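Local coordinates for protein C-glycoside 3-oxidase (Microbacterium trichothecenolyticum, PDB 7DVE) that oxidises the C3 hydroxyl of the sugar in C-glycosides such as isoorientin and mangiferin, using bound FAD and molecular oxygen and releasing hydrogen peroxide, at residues Leu280-Gly285 / Phe385-Val390; Glu418-Gly423 / Asp432-Met437. One frame throughout, in Å; residues are numbered along the deposited sequence.

How the contacts relate
Contacts 1 and 2 lie in different parts of this GMC oxidoreductase, with centres 40 Å apart and nearest atoms about 23 Å apart. They share no helix or strand. Contact 1 is a surface contact between the end of helix 276-283 and strand 382-386. Contact 2 is partly buried and sets helix 406-424 against strand 427-436 of the large antiparallel sheet. Neither contact has a hydrogen bond between its segments. Contact 1 is aromatic, with W282 against F385 and the D387 carboxylate at the edge of the indole. Contact 2 is aliphatic, with I419 and V420 packed on a proline. Its one salt bridge stays within the helix.

Contact 1: Leu280-Gly285 / Phe385-Val390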
loop_
_atom_site.group_PDB
_atom_site.type_symbol
_atom_site.label_atom_id
_atom_site.label_comp_id
_atom_site.label_asym_id
_atom_site.label_seq_id
_atom_site.Cartn_x
_atom_site.Cartn_y
_atom_site.Cartn_z
ATOM N N LEU A 280 3.140 -16.182 -6.480
ATOM C CA LEU A 280 4.480 -16.628 -6.839
ATOM C C LEU A 280 4.926 -17.783 -5.956
ATOM O O LEU A 280 5.517 -18.754 -6.448
ATOM C CB LEU A 280 5.461 -15.459 -6.750
ATOM C CG LEU A 280 6.946 -15.799 -6.857
ATOM C CD1 LEU A 280 7.233 -16.527 -8.169
ATOM C CD2 LEU A 280 7.783 -14.529 -6.734
ATOM N N LEU A 281 4.633 -17.712 -4.649
ATOM C CA LEU A 281 5.041 -18.800 -3.759
ATOM C C LEU A 281 4.317 -20.100 -4.113
ATOM O O LEU A 281 4.929 -21.170 -4.136
ATOM C CB LEU A 281 4.802 -18.425 -2.287
ATOM C CG LEU A 281 5.513 -17.226 -1.610
ATOM C CD1 LEU A 281 5.765 -17.470 -0.123
ATOM C CD2 LEU A 281 6.798 -16.827 -2.313
ATOM N N TRP A 282 3.019 -20.023 -4.419
ATOM C CA TRP A 282 2.271 -21.211 -4.845
ATOM C C TRP A 282 2.854 -21.793 -6.127
ATOM O O TRP A 282 3.116 -22.998 -6.214
ATOM C CB TRP A 282 0.790 -20.869 -5.028
ATOM C CG TRP A 282 -0.043 -21.999 -5.595
ATOM C CD1 TRP A 282 -0.252 -22.290 -6.914
ATOM C CD2 TRP A 282 -0.788 -22.966 -4.850
ATOM N NE1 TRP A 282 -1.064 -23.394 -7.034
ATOM C CE2 TRP A 282 -1.407 -23.825 -5.780
ATOM C CE3 TRP A 282 -0.986 -23.190 -3.485
ATOM C CZ2 TRP A 282 -2.214 -24.893 -5.388
ATOM C CZ3 TRP A 282 -1.779 -24.267 -3.093
ATOM C CH2 TRP A 282 -2.380 -25.101 -4.038
ATOM N N ALA A 283 3.085 -20.942 -7.129
ATOM C CA ALA A 283 3.705 -21.397 -8.371
ATOM C C ALA A 283 5.065 -22.045 -8.137
ATOM O O ALA A 283 5.466 -22.925 -8.907
ATOM C CB ALA A 283 3.848 -20.230 -9.346
ATOM N N SER A 284 5.790 -21.639 -7.093
ATOM C CA SER A 284 7.106 -22.212 -6.830
ATOM C C SER A 284 7.063 -23.437 -5.919
ATOM O O SER A 284 8.127 -23.964 -5.559
ATOM C CB SER A 284 8.031 -21.157 -6.217
ATOM O OG SER A 284 7.877 -19.914 -6.873
ATOM N N GLY A 285 5.875 -23.907 -5.546
ATOM C CA GLY A 285 5.764 -25.059 -4.669
ATOM C C GLY A 285 6.047 -24.782 -3.208
ATOM O O GLY A 285 6.271 -25.726 -2.451
ATOM N N PHE A 385 -5.476 -20.669 -5.768
ATOM C CA PHE A 385 -4.849 -20.669 -7.083
ATOM C C PHE A 385 -5.194 -21.939 -7.842
ATOM O O PHE A 385 -5.442 -22.986 -7.248
ATOM C CB PHE A 385 -3.327 -20.511 -6.963
ATOM C CG PHE A 385 -2.930 -19.263 -6.266
ATOM C CD1 PHE A 385 -2.995 -18.046 -6.919
ATOM C CD2 PHE A 385 -2.542 -19.288 -4.931
ATOM C CE1 PHE A 385 -2.651 -16.880 -6.259
ATOM C CE2 PHE A 385 -2.204 -18.130 -4.278
ATOM C CZ PHE A 385 -2.266 -16.929 -4.941
ATOM N N SER A 386 -5.211 -21.823 -9.168
ATOM C CA SER A 386 -5.630 -22.893 -10.061
ATOM C C SER A 386 -4.421 -23.640 -10.599
ATOM O O SER A 386 -3.403 -23.027 -10.940
ATOM C CB SER A 386 -6.453 -22.337 -11.227
ATOM O OG SER A 386 -6.900 -23.398 -12.071
ATOM N N ASP A 387 -4.552 -24.972 -10.683
ATOM C CA ASP A 387 -3.520 -25.808 -11.295
ATOM C C ASP A 387 -3.436 -25.605 -12.801
ATOM O O ASP A 387 -2.375 -25.821 -13.395
ATOM C CB ASP A 387 -3.784 -27.296 -11.039
ATOM C CG ASP A 387 -3.573 -27.713 -9.589
ATOM O OD1 ASP A 387 -2.627 -27.208 -8.934
ATOM O OD2 ASP A 387 -4.332 -28.609 -9.137
ATOM N N SER A 388 -4.536 -25.217 -13.435
ATOM C CA SER A 388 -4.634 -25.216 -14.887
ATOM C C SER A 388 -4.736 -23.818 -15.471
ATOM O O SER A 388 -3.998 -23.482 -16.401
ATOM C CB SER A 388 -5.852 -26.031 -15.331
ATOM O OG SER A 388 -6.987 -25.690 -14.554
ATOM N N ASP A 389 -5.650 -23.001 -14.958
ATOM C CA ASP A 389 -5.874 -21.671 -15.500
ATOM C C ASP A 389 -4.785 -20.700 -15.046
ATOM O O ASP A 389 -4.194 -20.841 -13.967
ATOM C CB ASP A 389 -7.244 -21.154 -15.077
ATOM C CG ASP A 389 -8.335 -22.169 -15.296
ATOM O OD1 ASP A 389 -8.174 -23.042 -16.173
ATOM O OD2 ASP A 389 -9.358 -22.106 -14.583
ATOM N N VAL A 390 -4.534 -19.698 -15.892
ATOM C CA VAL A 390 -3.484 -18.716 -15.671
ATOM C C VAL A 390 -4.038 -17.335 -15.980
ATOM O O VAL A 390 -5.043 -17.181 -16.680
ATOM C CB VAL A 390 -2.231 -18.980 -16.537
ATOM C CG1 VAL A 390 -1.536 -20.274 -16.121
ATOM C CG2 VAL A 390 -2.615 -18.987 -18.029
#
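The indole of W282 swings to the far side of CB from the backbone N (chi1 174°), and F385 places CG anti to its carbonyl carbon (chi1 -59°). These torsions let the two side chains slide past each other in opposite directions. The main touch is a CH-pi contact. F385 CB sits over one face of the indole, 3.7 Å from the centroid of the W282 five-membered ring. Its nearest atom there is W282 CD1, 3.6 Å from F385 CB. The two rings lie obliquely, with planes at 34°, and F385 CD2 comes 3.7 Å from W282 CB. At the six-membered end of the indole, D387 OD1 lies at the ring edge, near its plane, at a long 4.3 Å from W282 CZ2. With an alanine here instead of W282, F385 CB is likely to lose its aromatic cover, and a gap would open between helix and strand.

The helix ends just beyond the tryptophan in a Schellman motif, with G285 at positive phi. S284 OG donates to L280 O at 2.7 Å, and S284 N reaches the same oxygen from the opposite face of the carbonyl plane. On the other segment, S386 OG accepts from the backbone N of S388 and of D389. This forms an ST turn and an ST motif where the chain bends between strands 382-386 and 389-390. The F385 side chain is about 10 Å from the FAD.

R287 makes a cation-pi contact with W282, and a hydrogen bond between S284 OG and V240 N ties the helix end to strand 235-243. P396 touches W282 and M398 touches F385, so helix 276-283 packs against the two-stranded antiparallel sheet of 382-386 and 396-401.

Contact 2: Glu418-Gly423 / Asp432-Met437; sequences EIVRLG and DRPFVM
I419 and V420 bring their CG2 methyls onto the ring of P434, an apolar helix-on-sheet contact. Helix 406-424 here packs against the next strand in the chain, 427-436, part of the large antiparallel sheet. The two methyls meet different parts of the proline. I419 CG2 lies 3.5 Å from P434 CB and also comes close to CG. The I419 side chain slides past the ring, while that of V420 crosses it at about a right angle. V420 holds CG1 anti to the backbone N (chi1 177°), which carries CG2 to within 3.5 Å of P434 CD. D432 is at the margin, where V420 CG2 approaches its backbone O.

Around this first shell, I301 and F303 of strand 300-307 touch both I419 and P434, while L369 and L371 of strand 366-373 also meet I419. F435 pairs with V302, and M437 with Q300, by backbone hydrogen bonds that join this segment to strand 300-307. K416, one turn back along the helix, also touches P434. Away from the proline, R421 and E418 form a salt bridge: R421 NE donates to E418 OE1 at 3.0 Å, on the syn side, with OE1 in the guanidinium plane but NE 28° out of the carboxylate plane.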
loop_
_atom_site.group_PDB
_atom_site.type_symbol
_atom_site.label_atom_id
_atom_site.label_comp_id
_atom_site.label_asym_id
_atom_site.label_seq_id
_atom_site.Cartn_x
_atom_site.Cartn_y
_atom_site.Cartn_z
ATOM N N GLU A 418 -21.104 7.064 12.095
ATOM C CA GLU A 418 -20.030 7.975 12.505
ATOM C C GLU A 418 -19.579 8.882 11.365
ATOM O O GLU A 418 -19.210 10.041 11.608
ATOM C CB GLU A 418 -18.826 7.216 13.076
ATOM C CG GLU A 418 -17.607 8.145 13.438
ATOM C CD GLU A 418 -17.856 9.078 14.640
ATOM O OE1 GLU A 418 -18.987 9.097 15.169
ATOM O OE2 GLU A 418 -16.913 9.804 15.062
ATOM N N ILE A 419 -19.577 8.400 10.125
ATOM C CA ILE A 419 -19.087 9.279 9.073
ATOM C C ILE A 419 -20.079 10.401 8.831
ATOM O O ILE A 419 -19.680 11.538 8.551
ATOM C CB ILE A 419 -18.772 8.518 7.773
ATOM C CG1 ILE A 419 -17.927 9.425 6.868
ATOM C CG2 ILE A 419 -20.030 8.111 7.087
ATOM C CD1 ILE A 419 -17.215 8.680 5.742
ATOM N N VAL A 420 -21.378 10.125 8.978
ATOM C CA VAL A 420 -22.339 11.224 8.875
ATOM C C VAL A 420 -22.141 12.221 10.018
ATOM O O VAL A 420 -22.156 13.444 9.804
ATOM C CB VAL A 420 -23.777 10.678 8.824
ATOM C CG1 VAL A 420 -24.779 11.819 8.792
ATOM C CG2 VAL A 420 -23.926 9.811 7.602
ATOM N N ARG A 421 -21.905 11.723 11.243
ATOM C CA ARG A 421 -21.690 12.648 12.357
ATOM C C ARG A 421 -20.448 13.519 12.138
ATOM O O ARG A 421 -20.452 14.721 12.440
ATOM C CB ARG A 421 -21.583 11.873 13.672
ATOM C CG ARG A 421 -21.405 12.761 14.897
ATOM C CD ARG A 421 -21.071 11.953 16.169
ATOM N NE ARG A 421 -19.629 11.812 16.340
ATOM C CZ ARG A 421 -18.839 12.781 16.792
ATOM N NH1 ARG A 421 -19.327 13.954 17.159
ATOM N NH2 ARG A 421 -17.528 12.570 16.875
ATOM N N LEU A 422 -19.370 12.936 11.616
ATOM C CA LEU A 422 -18.170 13.738 11.386
ATOM C C LEU A 422 -18.373 14.730 10.240
ATOM O O LEU A 422 -17.863 15.857 10.299
ATOM C CB LEU A 422 -16.969 12.842 11.093
ATOM C CG LEU A 422 -16.400 11.865 12.121
ATOM C CD1 LEU A 422 -15.403 10.931 11.436
ATOM C CD2 LEU A 422 -15.752 12.557 13.307
ATOM N N GLY A 423 -19.098 14.338 9.183
ATOM C CA GLY A 423 -19.271 15.248 8.059
ATOM C C GLY A 423 -20.194 16.419 8.368
ATOM O O GLY A 423 -19.965 17.540 7.905
ATOM N N ASP A 432 -27.573 12.834 1.865
ATOM C CA ASP A 432 -27.805 12.690 3.300
ATOM C C ASP A 432 -27.257 11.379 3.849
ATOM O O ASP A 432 -27.167 11.225 5.074
ATOM C CB ASP A 432 -29.300 12.867 3.682
ATOM C CG ASP A 432 -30.189 11.678 3.278
ATOM O OD1 ASP A 432 -29.740 10.852 2.445
ATOM O OD2 ASP A 432 -31.360 11.596 3.757
ATOM N N ARG A 433 -26.864 10.447 2.988
ATOM C CA ARG A 433 -26.318 9.202 3.496
ATOM C C ARG A 433 -25.001 8.873 2.810
ATOM O O ARG A 433 -24.754 9.300 1.677
ATOM C CB ARG A 433 -27.321 8.056 3.313
ATOM C CG ARG A 433 -28.469 8.121 4.302
ATOM C CD ARG A 433 -29.234 6.819 4.290
ATOM N NE ARG A 433 -30.461 6.887 5.076
ATOM C CZ ARG A 433 -30.521 6.652 6.383
ATOM N NH1 ARG A 433 -29.436 6.356 7.079
ATOM N NH2 ARG A 433 -31.698 6.715 7.005
ATOM N N PRO A 434 -24.112 8.181 3.507
ATOM C CA PRO A 434 -22.803 7.846 2.950
ATOM C C PRO A 434 -22.932 6.609 2.067
ATOM O O PRO A 434 -23.977 5.992 2.003
ATOM C CB PRO A 434 -21.975 7.575 4.202
ATOM C CG PRO A 434 -23.004 6.925 5.144
ATOM C CD PRO A 434 -24.293 7.639 4.870
ATOM N N PHE A 435 -21.836 6.242 1.402
ATOM C CA PHE A 435 -21.817 5.142 0.437
ATOM C C PHE A 435 -20.815 4.083 0.879
ATOM O O PHE A 435 -19.648 4.402 1.133
ATOM C CB PHE A 435 -21.442 5.661 -0.963
ATOM C CG PHE A 435 -21.513 4.620 -2.065
ATOM C CD1 PHE A 435 -22.733 4.222 -2.586
ATOM C CD2 PHE A 435 -20.359 4.092 -2.627
ATOM C CE1 PHE A 435 -22.814 3.284 -3.641
ATOM C CE2 PHE A 435 -20.429 3.147 -3.687
ATOM C CZ PHE A 435 -21.659 2.748 -4.189
ATOM N N VAL A 436 -21.249 2.827 0.944
ATOM C CA VAL A 436 -20.315 1.734 1.230
ATOM C C VAL A 436 -19.692 1.289 -0.097
ATOM O O VAL A 436 -20.382 0.742 -0.953
ATOM C CB VAL A 436 -21.006 0.553 1.940
ATOM C CG1 VAL A 436 -19.964 -0.523 2.319
ATOM C CG2 VAL A 436 -21.747 1.015 3.200
ATOM N N MET A 437 -18.381 1.505 -0.262
ATOM C CA MET A 437 -17.693 1.147 -1.503
ATOM C C MET A 437 -17.726 -0.373 -1.714
ATOM O O MET A 437 -17.877 -1.126 -0.767
ATOM C CB MET A 437 -16.243 1.621 -1.450
ATOM C CG MET A 437 -16.038 3.138 -1.516
ATOM S SD MET A 437 -16.773 3.882 -2.955
ATOM C CE MET A 437 -15.772 3.153 -4.253
#